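Local coordinates for probable spore coat polysaccharide biosynthesis protein E (Chromobacterium violaceum ATCC 12472, PDB 3G8R) that is probably an N-acylneuraminate-9-phosphate synthase of the NeuB family and binds a zinc ion in its barrel domain, at residues E209-A214 with L249-R254; S119-F122 with P126-E129; R130-D135 with S155-R160. One frame throughout, in Å; residues are numbered along the deposited sequence.

Interaction 1: E209-A214 with L249-R254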
ATOM      1  N   GLU A 209       1.339  -8.584  -8.399  1.00 40.49           N
ATOM      2  CA  GLU A 209       0.770  -7.490  -7.598  1.00 39.81           C
ATOM      3  C   GLU A 209       1.082  -7.534  -6.104  1.00 38.72           C
ATOM      4  O   GLU A 209       1.259  -6.491  -5.506  1.00 38.46           O
ATOM      5  CB  GLU A 209      -0.707  -7.265  -7.839  1.00 40.59           C
ATOM      6  CG  GLU A 209      -1.519  -8.506  -7.799  1.00 61.69           C
ATOM      7  CD  GLU A 209      -1.989  -8.908  -9.174  1.00 43.64           C
ATOM      8  OE1 GLU A 209      -2.852  -8.179  -9.713  1.00 61.22           O
ATOM      9  OE2 GLU A 209      -1.491  -9.949  -9.694  1.00 61.62           O
ATOM     10  N   PRO A 210       1.157  -8.728  -5.497  1.00 38.41           N
ATOM     11  CA  PRO A 210       1.392  -8.765  -4.050  1.00 37.57           C
ATOM     12  C   PRO A 210       2.623  -7.997  -3.643  1.00 37.56           C
ATOM     13  O   PRO A 210       2.589  -7.297  -2.656  1.00 38.41           O
ATOM     14  CB  PRO A 210       1.567 -10.255  -3.734  1.00 36.93           C
ATOM     15  CG  PRO A 210       0.776 -10.949  -4.728  1.00 49.90           C
ATOM     16  CD  PRO A 210       0.864 -10.073  -6.025  1.00 39.18           C
ATOM     17  N   ILE A 211       3.693  -8.100  -4.410  1.00 36.85           N
ATOM     18  CA  ILE A 211       4.899  -7.326  -4.136  1.00 35.51           C
ATOM     19  C   ILE A 211       4.657  -5.818  -4.188  1.00 35.28           C
ATOM     20  O   ILE A 211       5.105  -5.070  -3.332  1.00 36.03           O
ATOM     21  CB  ILE A 211       6.067  -7.790  -5.046  1.00 36.05           C
ATOM     22  CG1 ILE A 211       7.379  -7.341  -4.445  1.00 33.59           C
ATOM     23  CG2 ILE A 211       5.890  -7.372  -6.524  1.00 32.24           C
ATOM     24  CD1 ILE A 211       7.482  -7.657  -2.957  1.00 37.80           C
HETATM   25  N   MSE A 212       3.904  -5.349  -5.162  1.00 34.53           N
HETATM   26  CA  MSE A 212       3.658  -3.933  -5.217  1.00 34.50           C
HETATM   27  C   MSE A 212       2.884  -3.530  -3.952  1.00 35.90           C
HETATM   28  O   MSE A 212       3.269  -2.616  -3.197  1.00 36.46           O
HETATM   29  CB  MSE A 212       2.881  -3.591  -6.472  1.00 34.93           C
HETATM   30  CG  MSE A 212       3.343  -4.272  -7.752  1.00 38.59           C
HETATM   31 SE   MSE A 212       2.756  -3.317  -9.126  1.00 34.53          SE
HETATM   32  CE  MSE A 212       2.676  -4.596 -10.353  1.00 39.42           C
ATOM     33  N   LEU A 213       1.808  -4.249  -3.685  1.00 36.63           N
ATOM     34  CA  LEU A 213       1.038  -4.039  -2.465  1.00 36.16           C
ATOM     35  C   LEU A 213       1.942  -4.073  -1.244  1.00 36.45           C
ATOM     36  O   LEU A 213       1.718  -3.353  -0.271  1.00 36.98           O
ATOM     37  CB  LEU A 213      -0.010  -5.112  -2.368  1.00 35.39           C
ATOM     38  CG  LEU A 213      -1.409  -4.704  -2.787  1.00 38.31           C
ATOM     39  CD1 LEU A 213      -1.438  -3.898  -4.030  1.00 35.34           C
ATOM     40  CD2 LEU A 213      -2.247  -5.942  -2.926  1.00 35.75           C
ATOM     41  N   ALA A 214       2.987  -4.894  -1.320  1.00 35.67           N
ATOM     42  CA  ALA A 214       3.838  -5.124  -0.176  1.00 35.44           C
ATOM     43  C   ALA A 214       4.738  -3.918   0.001  1.00 35.96           C
ATOM     44  O   ALA A 214       4.911  -3.412   1.098  1.00 35.01           O
ATOM     45  CB  ALA A 214       4.654  -6.392  -0.367  1.00 34.60           C
ATOM     46  N   LEU A 249      10.894  -8.611  -9.731  1.00 34.00           N
ATOM     47  CA  LEU A 249      11.664  -7.400  -9.432  1.00 34.07           C
ATOM     48  C   LEU A 249      11.247  -6.230 -10.302  1.00 34.76           C
ATOM     49  O   LEU A 249      11.410  -5.050  -9.916  1.00 34.67           O
ATOM     50  CB  LEU A 249      13.143  -7.655  -9.677  1.00 33.77           C
ATOM     51  CG  LEU A 249      13.732  -8.817  -8.897  1.00 39.73           C
ATOM     52  CD1 LEU A 249      15.166  -8.962  -9.270  1.00 32.77           C
ATOM     53  CD2 LEU A 249      13.563  -8.577  -7.397  1.00 33.06           C
ATOM     54  N   ALA A 250      10.748  -6.549 -11.493  1.00 34.86           N
ATOM     55  CA  ALA A 250      10.284  -5.514 -12.397  1.00 36.44           C
ATOM     56  C   ALA A 250       9.054  -4.837 -11.809  1.00 38.20           C
ATOM     57  O   ALA A 250       8.800  -3.631 -12.022  1.00 39.32           O
ATOM     58  CB  ALA A 250       9.944  -6.114 -13.723  1.00 36.73           C
ATOM     59  N   ALA A 251       8.288  -5.640 -11.074  1.00 37.85           N
ATOM     60  CA  ALA A 251       7.054  -5.208 -10.508  1.00 37.25           C
ATOM     61  C   ALA A 251       7.387  -4.282  -9.359  1.00 38.15           C
ATOM     62  O   ALA A 251       6.782  -3.222  -9.209  1.00 39.33           O
ATOM     63  CB  ALA A 251       6.311  -6.386 -10.028  1.00 36.54           C
ATOM     64  N   ALA A 252       8.361  -4.671  -8.544  1.00 37.27           N
ATOM     65  CA  ALA A 252       8.706  -3.855  -7.410  1.00 36.42           C
ATOM     66  C   ALA A 252       9.270  -2.551  -7.976  1.00 37.62           C
ATOM     67  O   ALA A 252       8.861  -1.462  -7.561  1.00 38.23           O
ATOM     68  CB  ALA A 252       9.685  -4.588  -6.493  1.00 35.37           C
ATOM     69  N   ALA A 253      10.145  -2.677  -8.977  1.00 37.90           N
ATOM     70  CA  ALA A 253      10.743  -1.552  -9.667  1.00 38.73           C
ATOM     71  C   ALA A 253       9.710  -0.525 -10.085  1.00 39.37           C
ATOM     72  O   ALA A 253       9.861   0.686  -9.823  1.00 39.81           O
ATOM     73  CB  ALA A 253      11.456  -2.046 -10.881  1.00 39.78           C
ATOM     74  N   ARG A 254       8.661  -1.027 -10.727  1.00 39.01           N
ATOM     75  CA  ARG A 254       7.544  -0.210 -11.154  1.00 38.62           C
ATOM     76  C   ARG A 254       6.817   0.468  -9.979  1.00 38.01           C
ATOM     77  O   ARG A 254       6.540   1.662 -10.017  1.00 38.94           O
ATOM     78  CB  ARG A 254       6.587  -1.063 -11.979  1.00 39.27           C
ATOM     79  CG  ARG A 254       5.530  -0.286 -12.692  1.00 42.32           C
ATOM     80  CD  ARG A 254       4.718  -1.168 -13.639  1.00 41.01           C
ATOM     81  NE  ARG A 254       3.488  -0.477 -14.065  1.00 44.21           N
ATOM     82  CZ  ARG A 254       3.460   0.563 -14.908  1.00 42.93           C
ATOM     83  NH1 ARG A 254       4.576   1.048 -15.458  1.00 44.67           N
ATOM     84  NH2 ARG A 254       2.315   1.145 -15.199  1.00 45.09           N
TER

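Interaction 2: S119-F122 with P126-E129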
ATOM      1  N   SER A 119       9.153 -19.507  10.656  1.00 39.06           N
ATOM      2  CA  SER A 119       7.972 -19.267  11.468  1.00 40.13           C
ATOM      3  C   SER A 119       7.732 -20.397  12.434  1.00 41.14           C
ATOM      4  O   SER A 119       7.119 -20.191  13.473  1.00 41.77           O
ATOM      5  CB  SER A 119       6.734 -19.108  10.580  1.00 40.15           C
ATOM      6  OG  SER A 119       7.119 -18.936   9.230  1.00 61.40           O
ATOM      7  N   CYS A 120       8.184 -21.597  12.070  1.00 41.89           N
ATOM      8  CA  CYS A 120       7.969 -22.808  12.883  1.00 42.15           C
ATOM      9  C   CYS A 120       8.868 -22.787  14.103  1.00 43.47           C
ATOM     10  O   CYS A 120       8.470 -23.230  15.202  1.00 44.55           O
ATOM     11  CB  CYS A 120       8.216 -24.074  12.063  1.00 41.15           C
ATOM     12  SG  CYS A 120       9.841 -24.138  11.280  1.00 42.52           S
ATOM     13  N   SER A 121      10.073 -22.249  13.915  1.00 42.92           N
ATOM     14  CA  SER A 121      11.025 -22.117  14.995  1.00 42.27           C
ATOM     15  C   SER A 121      10.847 -20.789  15.684  1.00 42.87           C
ATOM     16  O   SER A 121      11.639 -20.454  16.568  1.00 43.47           O
ATOM     17  CB  SER A 121      12.446 -22.169  14.464  1.00 41.75           C
ATOM     18  OG  SER A 121      12.526 -22.913  13.269  1.00 48.87           O
ATOM     19  N   PHE A 122       9.850 -20.001  15.283  1.00 42.75           N
ATOM     20  CA  PHE A 122       9.744 -18.677  15.867  1.00 43.52           C
ATOM     21  C   PHE A 122       9.747 -18.761  17.386  1.00 44.74           C
ATOM     22  O   PHE A 122      10.434 -17.994  18.016  1.00 45.80           O
ATOM     23  CB  PHE A 122       8.549 -17.854  15.351  1.00 43.57           C
ATOM     24  CG  PHE A 122       8.606 -16.381  15.751  1.00 35.53           C
ATOM     25  CD1 PHE A 122       7.684 -15.841  16.661  1.00 43.42           C
ATOM     26  CD2 PHE A 122       9.597 -15.532  15.234  1.00 43.23           C
ATOM     27  CE1 PHE A 122       7.739 -14.477  17.057  1.00 34.66           C
ATOM     28  CE2 PHE A 122       9.652 -14.177  15.617  1.00 35.62           C
ATOM     29  CZ  PHE A 122       8.713 -13.657  16.538  1.00 42.93           C
ATOM     30  N   PRO A 126      14.775 -22.616  22.966  1.00 43.58           N
ATOM     31  CA  PRO A 126      16.166 -23.051  23.027  1.00 43.54           C
ATOM     32  C   PRO A 126      16.925 -22.642  21.775  1.00 44.18           C
ATOM     33  O   PRO A 126      18.102 -22.278  21.877  1.00 45.36           O
ATOM     34  CB  PRO A 126      16.062 -24.577  23.083  1.00 43.22           C
ATOM     35  CG  PRO A 126      14.689 -24.852  23.571  1.00 38.87           C
ATOM     36  CD  PRO A 126      13.828 -23.739  23.096  1.00 43.39           C
ATOM     37  N   LEU A 127      16.278 -22.707  20.608  1.00 43.20           N
ATOM     38  CA  LEU A 127      16.951 -22.323  19.372  1.00 42.63           C
ATOM     39  C   LEU A 127      17.243 -20.837  19.381  1.00 43.64           C
ATOM     40  O   LEU A 127      18.291 -20.410  18.877  1.00 43.54           O
ATOM     41  CB  LEU A 127      16.145 -22.696  18.116  1.00 41.29           C
ATOM     42  CG  LEU A 127      16.794 -22.218  16.813  1.00 30.26           C
ATOM     43  CD1 LEU A 127      18.220 -22.784  16.646  1.00 40.37           C
ATOM     44  CD2 LEU A 127      15.978 -22.483  15.564  1.00 40.40           C
ATOM     45  N   LEU A 128      16.315 -20.062  19.948  1.00 44.47           N
ATOM     46  CA  LEU A 128      16.481 -18.611  20.026  1.00 45.03           C
ATOM     47  C   LEU A 128      17.627 -18.244  20.954  1.00 44.68           C
ATOM     48  O   LEU A 128      18.440 -17.382  20.619  1.00 44.65           O
ATOM     49  CB  LEU A 128      15.192 -17.908  20.461  1.00 45.48           C
ATOM     50  CG  LEU A 128      14.013 -17.971  19.495  1.00 56.26           C
ATOM     51  CD1 LEU A 128      13.031 -16.849  19.785  1.00 45.99           C
ATOM     52  CD2 LEU A 128      14.437 -17.897  18.029  1.00 46.06           C
ATOM     53  N   GLU A 129      17.693 -18.896  22.109  1.00 44.64           N
ATOM     54  CA  GLU A 129      18.811 -18.690  23.012  1.00 45.57           C
ATOM     55  C   GLU A 129      20.109 -18.879  22.241  1.00 45.01           C
ATOM     56  O   GLU A 129      20.971 -18.014  22.296  1.00 45.02           O
ATOM     57  CB  GLU A 129      18.742 -19.619  24.222  1.00 47.56           C
ATOM     58  CG  GLU A 129      17.738 -19.186  25.302  1.00 91.76           C
ATOM     59  CD  GLU A 129      17.332 -20.324  26.275  1.00 51.33           C
ATOM     60  OE1 GLU A 129      17.073 -21.468  25.813  1.00 92.22           O
ATOM     61  OE2 GLU A 129      17.240 -20.062  27.505  1.00 92.10           O
TER

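Interaction 3: R130-D135 with S155-R160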
ATOM      1  N   ARG A 130      20.228 -19.973  21.481  1.00 44.76           N
ATOM      2  CA  ARG A 130      21.457 -20.223  20.716  1.00 44.56           C
ATOM      3  C   ARG A 130      21.754 -19.140  19.717  1.00 45.58           C
ATOM      4  O   ARG A 130      22.935 -18.845  19.487  1.00 46.78           O
ATOM      5  CB  ARG A 130      21.499 -21.569  19.993  1.00 43.26           C
ATOM      6  CG  ARG A 130      22.762 -22.372  20.377  1.00 41.83           C
ATOM      7  CD  ARG A 130      24.037 -22.226  19.505  1.00 42.95           C
ATOM      8  NE  ARG A 130      24.586 -20.870  19.388  1.00 41.37           N
ATOM      9  CZ  ARG A 130      25.676 -20.548  18.684  1.00 42.83           C
ATOM     10  NH1 ARG A 130      26.382 -21.480  18.044  1.00 40.65           N
ATOM     11  NH2 ARG A 130      26.054 -19.278  18.599  1.00 40.57           N
ATOM     12  N   ILE A 131      20.705 -18.556  19.132  1.00 44.35           N
ATOM     13  CA  ILE A 131      20.862 -17.517  18.109  1.00 43.05           C
ATOM     14  C   ILE A 131      21.269 -16.201  18.752  1.00 42.74           C
ATOM     15  O   ILE A 131      22.104 -15.467  18.237  1.00 41.54           O
ATOM     16  CB  ILE A 131      19.566 -17.340  17.300  1.00 42.04           C
ATOM     17  CG1 ILE A 131      19.320 -18.575  16.420  1.00 50.71           C
ATOM     18  CG2 ILE A 131      19.625 -16.084  16.487  1.00 50.52           C
ATOM     19  CD1 ILE A 131      17.957 -18.633  15.699  1.00 41.72           C
ATOM     20  N   ALA A 132      20.649 -15.916  19.887  1.00 44.33           N
ATOM     21  CA  ALA A 132      20.914 -14.683  20.626  1.00 46.06           C
ATOM     22  C   ALA A 132      22.379 -14.575  20.998  1.00 47.60           C
ATOM     23  O   ALA A 132      22.944 -13.513  20.949  1.00 47.62           O
ATOM     24  CB  ALA A 132      20.066 -14.620  21.872  1.00 45.68           C
ATOM     25  N   ARG A 133      22.997 -15.682  21.371  1.00 49.47           N
ATOM     26  CA  ARG A 133      24.399 -15.631  21.710  1.00 51.72           C
ATOM     27  C   ARG A 133      25.280 -15.560  20.463  1.00 52.60           C
ATOM     28  O   ARG A 133      26.466 -15.783  20.531  1.00 53.01           O
ATOM     29  CB  ARG A 133      24.788 -16.741  22.702  1.00 53.20           C
ATOM     30  CG  ARG A 133      25.029 -18.127  22.162  1.00 67.20           C
ATOM     31  CD  ARG A 133      25.702 -19.014  23.251  1.00 56.73           C
ATOM     32  NE  ARG A 133      24.725 -19.538  24.218  1.00 68.12           N
ATOM     33  CZ  ARG A 133      24.297 -20.806  24.247  1.00 58.69           C
ATOM     34  NH1 ARG A 133      24.770 -21.706  23.375  1.00 68.28           N
ATOM     35  NH2 ARG A 133      23.395 -21.180  25.154  1.00 68.32           N
ATOM     36  N   SER A 134      24.684 -15.224  19.327  1.00 53.67           N
ATOM     37  CA  SER A 134      25.430 -15.064  18.083  1.00 55.28           C
ATOM     38  C   SER A 134      25.600 -13.572  17.883  1.00 56.94           C
ATOM     39  O   SER A 134      25.103 -12.805  18.694  1.00 57.90           O
ATOM     40  CB  SER A 134      24.645 -15.672  16.926  1.00 55.36           C
ATOM     41  OG  SER A 134      25.505 -16.033  15.872  1.00 77.33           O
ATOM     42  N   ASP A 135      26.285 -13.133  16.833  1.00 57.53           N
ATOM     43  CA  ASP A 135      26.452 -11.678  16.647  1.00 58.36           C
ATOM     44  C   ASP A 135      26.115 -11.160  15.224  1.00 57.71           C
ATOM     45  O   ASP A 135      26.637 -10.142  14.728  1.00 58.09           O
ATOM     46  CB  ASP A 135      27.818 -11.197  17.189  1.00 59.52           C
ATOM     47  CG  ASP A 135      27.830 -11.025  18.753  1.00 85.37           C
ATOM     48  OD1 ASP A 135      26.891 -10.406  19.320  1.00 60.20           O
ATOM     49  OD2 ASP A 135      28.798 -11.489  19.420  1.00 60.34           O
ATOM     50  N   SER A 155      11.016  -7.717  21.808  1.00 39.45           N
ATOM     51  CA  SER A 155      11.563  -7.142  23.013  1.00 39.77           C
ATOM     52  C   SER A 155      12.893  -7.802  23.399  1.00 40.48           C
ATOM     53  O   SER A 155      13.893  -7.124  23.612  1.00 40.95           O
ATOM     54  CB  SER A 155      10.525  -7.274  24.130  1.00 39.27           C
ATOM     55  OG  SER A 155      11.097  -7.147  25.412  1.00 33.60           O
ATOM     56  N   PHE A 156      12.908  -9.122  23.439  1.00 40.79           N
ATOM     57  CA  PHE A 156      14.058  -9.831  23.934  1.00 42.23           C
ATOM     58  C   PHE A 156      15.270  -9.663  23.040  1.00 43.18           C
ATOM     59  O   PHE A 156      16.358  -9.453  23.536  1.00 43.29           O
ATOM     60  CB  PHE A 156      13.698 -11.294  24.137  1.00 43.16           C
ATOM     61  CG  PHE A 156      14.816 -12.268  23.852  1.00 42.19           C
ATOM     62  CD1 PHE A 156      14.983 -12.796  22.581  1.00 43.34           C
ATOM     63  CD2 PHE A 156      15.657 -12.692  24.868  1.00 43.30           C
ATOM     64  CE1 PHE A 156      15.991 -13.702  22.313  1.00 42.28           C
ATOM     65  CE2 PHE A 156      16.667 -13.607  24.614  1.00 42.41           C
ATOM     66  CZ  PHE A 156      16.828 -14.117  23.327  1.00 43.75           C
HETATM   67  N   MSE A 157      15.074  -9.752  21.729  1.00 43.89           N
HETATM   68  CA  MSE A 157      16.121  -9.453  20.762  1.00 43.95           C
HETATM   69  C   MSE A 157      16.564  -7.988  20.783  1.00 44.98           C
HETATM   70  O   MSE A 157      17.746  -7.699  20.668  1.00 45.81           O
HETATM   71  CB  MSE A 157      15.655  -9.849  19.361  1.00 43.18           C
HETATM   72  CG  MSE A 157      15.533 -11.375  19.153  1.00 32.59           C
HETATM   73 SE   MSE A 157      17.112 -12.227  18.990  1.00 42.12          SE
HETATM   74  CE  MSE A 157      16.644 -13.933  19.150  1.00 32.68           C
ATOM     75  N   LEU A 158      15.627  -7.057  20.926  1.00 45.42           N
ATOM     76  CA  LEU A 158      15.967  -5.630  20.834  1.00 45.75           C
ATOM     77  C   LEU A 158      16.761  -5.185  22.046  1.00 48.93           C
ATOM     78  O   LEU A 158      17.635  -4.307  21.974  1.00 49.28           O
ATOM     79  CB  LEU A 158      14.716  -4.769  20.721  1.00 43.22           C
ATOM     80  CG  LEU A 158      14.073  -4.542  19.355  1.00 43.20           C
ATOM     81  CD1 LEU A 158      12.934  -3.516  19.469  1.00 42.14           C
ATOM     82  CD2 LEU A 158      15.043  -4.147  18.261  1.00 42.02           C
ATOM     83  N   HIS A 159      16.397  -5.763  23.181  1.00 51.13           N
ATOM     84  CA  HIS A 159      17.155  -5.598  24.378  1.00 53.30           C
ATOM     85  C   HIS A 159      18.278  -6.594  24.222  1.00 55.80           C
ATOM     86  O   HIS A 159      18.022  -7.777  23.977  1.00 56.89           O
ATOM     87  CB  HIS A 159      16.305  -5.983  25.566  1.00 53.17           C
ATOM     88  CG  HIS A 159      16.972  -5.723  26.868  1.00 52.95           C
ATOM     89  ND1 HIS A 159      17.465  -6.734  27.661  1.00 53.01           N
ATOM     90  CD2 HIS A 159      17.259  -4.562  27.502  1.00 53.05           C
ATOM     91  CE1 HIS A 159      18.009  -6.209  28.744  1.00 52.88           C
ATOM     92  NE2 HIS A 159      17.892  -4.893  28.673  1.00 53.14           N
ATOM     93  N   ARG A 160      19.518  -6.134  24.350  1.00 56.14           N
ATOM     94  CA  ARG A 160      20.657  -6.937  23.888  1.00 56.57           C
ATOM     95  C   ARG A 160      20.942  -6.693  22.384  1.00 54.90           C
ATOM     96  O   ARG A 160      21.608  -7.479  21.704  1.00 54.70           O
ATOM     97  CB  ARG A 160      20.497  -8.425  24.259  1.00 57.86           C
ATOM     98  CG  ARG A 160      20.141  -9.356  23.140  1.00 70.99           C
ATOM     99  CD  ARG A 160      19.531 -10.638  23.671  1.00 59.86           C
ATOM    100  NE  ARG A 160      19.966 -10.989  25.027  1.00 72.33           N
ATOM    101  CZ  ARG A 160      19.197 -10.914  26.121  1.00 61.63           C
ATOM    102  NH1 ARG A 160      17.927 -10.481  26.049  1.00 72.77           N
ATOM    103  NH2 ARG A 160      19.708 -11.266  27.302  1.00 72.86           N
TER

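Interaction 1: E209-A214 with L249-R254
I211 and M212, neighbours on one turn of helix 209-216, both reach the methyl group of A251 on helix 242-259. The two helices follow the seventh and eighth strands of the TIM barrel that forms the NeuB part of this chain, and here they illustrate how small residues let neighbouring outer helices come close. Over the short segments the axes approach to 8.4 Å and cross at -36°, with the two N-to-C directions inclined the same way. The CB of I211 points toward the partner helix, and the side chain divides its contacts between two branches. With CG1 anti to the backbone N (chi1 -161°), the CG2 methyl is left to meet A251 CB at 3.7 Å, while I211 CG1 lies 4.1 Å from A252 CB, one residue further along the partner helix. M212, a selenomethionine, starts off beside the interface instead of into it. Its chain is extended beyond CG and runs alongside A251, passing that residue's backbone oxygen with CG (3.9 Å from M212 CG to A251 O) before M212 CE ends 4.1 Å from A251 CB. Towards the barrel, I211 also rests on F222 of strand 221-225 and A252 on F8 of strand 7-11, so the pair of helices sits over the place where the first and last strands close the cylinder. R254 NH2 forms a salt bridge with D177 of the second subunit. Between the segments themselves no hydrogen bond is made: 194 Å² is buried in all, the closest contacts are between apolar side-chain groups, and cohesion within this patch depends on the fit of methyl and methylene groups, while the salt bridge of R254 reaches across to the second subunit.

Interaction 2: S119-F122 with P126-E129
The carbonyl oxygen of F122 is met by the isopropyl end of L128, whose CD1 stands 3.3 Å from F122 O. Two further carbons of the same leucine also lie near the oxygen, with L128 CG at 3.9 Å and L128 CD2 at 4.0 Å, so an aliphatic fork lies against a backbone acceptor without forming a hydrogen bond to it. The setting is a beta-alpha connection of the TIM barrel: residues 119-122 belong to the loop that leaves strand 114-117, the fourth of the cylinder, and residues 126-129 lie in helix 125-132 that follows. As an example of how such a turn is packed, the contact shows two successive helix residues serving two successive loop residues. L128 has CG anti to its carbonyl carbon (chi1 -66°), a choice that swings the fork from the flank of the helix back to the loop, where CD2 also comes within 4.1 Å of S121 O. The CB of F122 points away from the helix, and its side chain packs on A140 of the next strand and on I150 and V153 of helix 147-158, where V153 touches L128 too and the loop and two helices share one apolar layer. Across the subunit boundary, R279 NE of the second subunit donates a hydrogen bond to C120 O and R280 of that same chain packs on L127, which makes the loop and the helix start part of the dimer interface as well as of the barrel. L127, whose CB points toward the loop, has CG anti to the backbone N (chi1 176°), placing its CD2 3.7 Å from S121 CB and 4.2 Å from S121 OG.

Interaction 3: R130-D135 with S155-R160
F156 touches A132 with the far end of its ring, CZ lying 3.6 Å from A132 CB. The pair joins the C-terminal ends of helices 125-132 and 147-158, which follow the fourth and fifth strands of the TIM barrel, and exemplifies a helix-end contact built round one small residue. The methyl approaches the phenyl group obliquely. M157, a selenomethionine, comes next: its chain folds through two successive turns of the same sense (chi1 -69°, chi2 near -74°), bringing M157 CE to 4.4 Å from A132 CB. At H159 the backbone leaves the helix, and R160 follows with a positive phi, its side chain doubling back over the last turn. R160 CD passes A132 CB at 4.4 Å and also sits over one face of the F156 ring, 4.2 Å from the plane and nearer the ring's border than its centre. A132 thereby has three partners across the contact, a ring, a selenomethionine methyl and the stem of an arginine. Beyond the two segments, K162 NZ donates hydrogen bonds to A132 O and S134 O, tying the carbonyl groups where the first helix gives out. The arginine is held by the helix it follows: R160 NH1 donates to F156 O over 3.1 Å in a nearly straight bond (167° at the hydrogen), the acceptor lying at the edge of the guanidinium group and in its plane.

Overall arrangement
Read from the N terminus, the three contacts follow in series, with none nested or crossed. Interaction 2 closes the shortest loop, the turn between strand 114-117 and helix 125-132. Interaction 3 starts from the rest of that helix and spans a longer excursion through strand 138-141 into helix 147-158; the two are in touch, L128 O lying 4.2 Å from M157 CE. Interaction 1 comes last, enclosing strand 221-225 and joining the final two helices of the barrel, with its centre about 30 Å from that of interaction 2. Interactions 1 and 2 both reach the second subunit, whereas interaction 3 ties helices within one chain.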